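PDB 3G7G: UPF0311 protein CA_C3321, which is of unknown function and belongs to the UPF0311 (DUF3237) family, folding as a closed eight-stranded antiparallel beta-barrel that assembles as a tetramer. Local coordinates for residues Pro129-Lys132 and Trp133-Asn136. Residues are numbered along the deposited sequence; the frame is centred on the assembly and turned at random.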
ATOM      1  N   PRO A 129      14.495  17.265  12.191  1.00 27.79           N
ATOM      2  CA  PRO A 129      15.495  16.315  12.719  1.00 27.83           C
ATOM      3  C   PRO A 129      15.256  15.733  14.112  1.00 28.04           C
ATOM      4  O   PRO A 129      15.704  14.638  14.395  1.00 28.40           O
ATOM      5  CB  PRO A 129      16.782  17.167  12.746  1.00 29.05           C
ATOM      6  CG  PRO A 129      16.625  18.032  11.571  1.00 29.48           C
ATOM      7  CD  PRO A 129      15.168  18.447  11.617  1.00 26.87           C
ATOM      8  N   LYS A 130      14.549  16.438  14.977  1.00 28.35           N
ATOM      9  CA  LYS A 130      14.311  15.950  16.322  1.00 28.26           C
ATOM     10  C   LYS A 130      13.427  14.713  16.259  1.00 28.35           C
ATOM     11  O   LYS A 130      13.565  13.836  17.093  1.00 28.39           O
ATOM     12  CB  LYS A 130      13.653  17.027  17.162  1.00 28.39           C
ATOM     13  CG  LYS A 130      13.564  16.727  18.610  1.00 29.12           C
ATOM     14  CD  LYS A 130      12.757  17.759  19.330  1.00 28.55           C
ATOM     15  CE  LYS A 130      12.734  17.465  20.844  1.00 31.83           C
ATOM     16  NZ  LYS A 130      11.738  18.357  21.534  1.00 33.49           N
ATOM     17  N   TYR A 131      12.549  14.640  15.267  1.00 27.66           N
ATOM     18  CA  TYR A 131      11.605  13.505  15.147  1.00 28.17           C
ATOM     19  C   TYR A 131      11.836  12.585  13.938  1.00 27.95           C
ATOM     20  O   TYR A 131      10.976  11.718  13.663  1.00 27.74           O
ATOM     21  CB  TYR A 131      10.155  14.027  15.133  1.00 27.64           C
ATOM     22  CG  TYR A 131       9.884  14.861  16.360  1.00 28.74           C
ATOM     23  CD1 TYR A 131       9.654  14.257  17.594  1.00 27.29           C
ATOM     24  CD2 TYR A 131       9.918  16.254  16.299  1.00 25.80           C
ATOM     25  CE1 TYR A 131       9.452  15.019  18.722  1.00 28.15           C
ATOM     26  CE2 TYR A 131       9.738  17.005  17.411  1.00 26.65           C
ATOM     27  CZ  TYR A 131       9.500  16.381  18.617  1.00 27.23           C
ATOM     28  OH  TYR A 131       9.287  17.142  19.715  1.00 30.23           O
ATOM     29  N   LYS A 132      12.986  12.695  13.261  1.00 27.49           N
ATOM     30  CA  LYS A 132      13.203  11.849  12.084  1.00 27.72           C
ATOM     31  C   LYS A 132      13.357  10.335  12.431  1.00 27.87           C
ATOM     32  O   LYS A 132      13.097   9.455  11.578  1.00 25.49           O
ATOM     33  CB  LYS A 132      14.324  12.386  11.196  1.00 27.77           C
ATOM     34  CG  LYS A 132      13.899  13.628  10.388  1.00 28.10           C
ATOM     35  CD  LYS A 132      12.900  13.304   9.245  1.00 25.52           C
ATOM     36  CE  LYS A 132      12.393  14.573   8.599  1.00 27.47           C
ATOM     37  NZ  LYS A 132      11.612  14.406   7.295  1.00 25.18           N
ATOM     38  N   TRP A 133      13.734  10.058  13.685  1.00 27.70           N
ATOM     39  CA  TRP A 133      13.827   8.704  14.193  1.00 27.89           C
ATOM     40  C   TRP A 133      12.500   7.948  14.089  1.00 27.73           C
ATOM     41  O   TRP A 133      12.500   6.729  13.983  1.00 27.87           O
ATOM     42  CB  TRP A 133      14.311   8.698  15.645  1.00 29.15           C
ATOM     43  CG  TRP A 133      13.370   9.325  16.646  1.00 30.59           C
ATOM     44  CD1 TRP A 133      13.329  10.648  17.042  1.00 31.03           C
ATOM     45  CD2 TRP A 133      12.357   8.655  17.405  1.00 31.35           C
ATOM     46  NE1 TRP A 133      12.319  10.836  17.972  1.00 29.56           N
ATOM     47  CE2 TRP A 133      11.718   9.632  18.219  1.00 30.66           C
ATOM     48  CE3 TRP A 133      11.901   7.328  17.458  1.00 31.29           C
ATOM     49  CZ2 TRP A 133      10.658   9.312  19.083  1.00 31.75           C
ATOM     50  CZ3 TRP A 133      10.850   7.018  18.323  1.00 30.72           C
ATOM     51  CH2 TRP A 133      10.248   7.999  19.121  1.00 31.15           C
ATOM     52  N   MET A 134      11.384   8.682  14.068  1.00 27.03           N
ATOM     53  CA  MET A 134      10.068   8.080  13.974  1.00 25.64           C
ATOM     54  C   MET A 134       9.860   7.509  12.584  1.00 25.28           C
ATOM     55  O   MET A 134       9.001   6.645  12.376  1.00 24.51           O
ATOM     56  CB  MET A 134       8.960   9.090  14.320  1.00 26.09           C
ATOM     57  CG  MET A 134       9.033   9.652  15.745  1.00 24.86           C
ATOM     58  SD  MET A 134       7.635  10.694  16.236  1.00 20.61           S
ATOM     59  CE  MET A 134       6.485   9.394  16.528  1.00 27.82           C
ATOM     60  N   MET A 135      10.617   8.013  11.613  1.00 25.28           N
ATOM     61  CA  MET A 135      10.582   7.459  10.260  1.00 24.66           C
ATOM     62  C   MET A 135      11.601   6.310  10.072  1.00 25.87           C
ATOM     63  O   MET A 135      11.632   5.651   9.030  1.00 25.64           O
ATOM     64  CB  MET A 135      10.757   8.576   9.212  1.00 25.98           C
ATOM     65  CG  MET A 135       9.748   9.773   9.331  1.00 22.42           C
ATOM     66  SD  MET A 135       9.939  11.031   8.029  1.00 20.23           S
ATOM     67  CE  MET A 135       9.415  10.079   6.625  1.00 22.24           C
ATOM     68  N   ASN A 136      12.408   6.024  11.084  1.00 26.16           N
ATOM     69  CA  ASN A 136      13.483   5.059  10.897  1.00 26.47           C
ATOM     70  C   ASN A 136      13.502   3.959  11.926  1.00 26.19           C
ATOM     71  O   ASN A 136      14.527   3.308  12.157  1.00 26.19           O
ATOM     72  CB  ASN A 136      14.815   5.813  10.815  1.00 27.05           C
ATOM     73  CG  ASN A 136      14.931   6.615   9.542  1.00 29.09           C
ATOM     74  OD1 ASN A 136      15.136   6.061   8.462  1.00 36.01           O
ATOM     75  ND2 ASN A 136      14.758   7.905   9.646  1.00 33.64           N
TER
HETATM   76  O   HOH W   1      15.560  12.006  15.042  1.00 25.61           O
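Between strands 117-126 and 139-144 of the barrel the connecting loop coils into tight turns held by i to i+3 backbone bonds, and Lys132 O accepts from two donors, a backbone and a side-chain N-H. Met135 N donates to that oxygen at 2.9 Å, while Asn136 ND2 reaches it at 3.0 Å from the opposite face of the carbonyl plane, with Lys132 O lying 23° out of the plane of the Asn136 amide. One residue earlier, Met134 N donates to Tyr131 O over 3.1 Å. Farther back the coil is bridged by a water, which donates to Pro129 O and accepts from Trp133 N at 3.0 Å.

Trp133 has its CG between backbone N and carbonyl carbon (chi1 66°), which turns the indole back along the chain; its CD1 edge meets Lys130 O in the ring plane, 3.2 Å away. Met134 CG sits over one face of this indole, and its sulfur makes an oblique Met-aromatic contact with Tyr131, SD to CD1 4.3 Å. Lys132 and Met135 run side by side, NZ 3.8 Å from SD; the ammonium itself is held by Thr126 O and by a salt bridge to Asp30 of a neighbouring subunit. Tyr131 OH hydrogen-bonds to Asp83 OD2, and Lys130 NZ forms a salt bridge to the same oxygen. The two overlapping i to i+3 bonds are those of consecutive beta turns of the type I/III class, here in the loop joining adjacent antiparallel barrel strands.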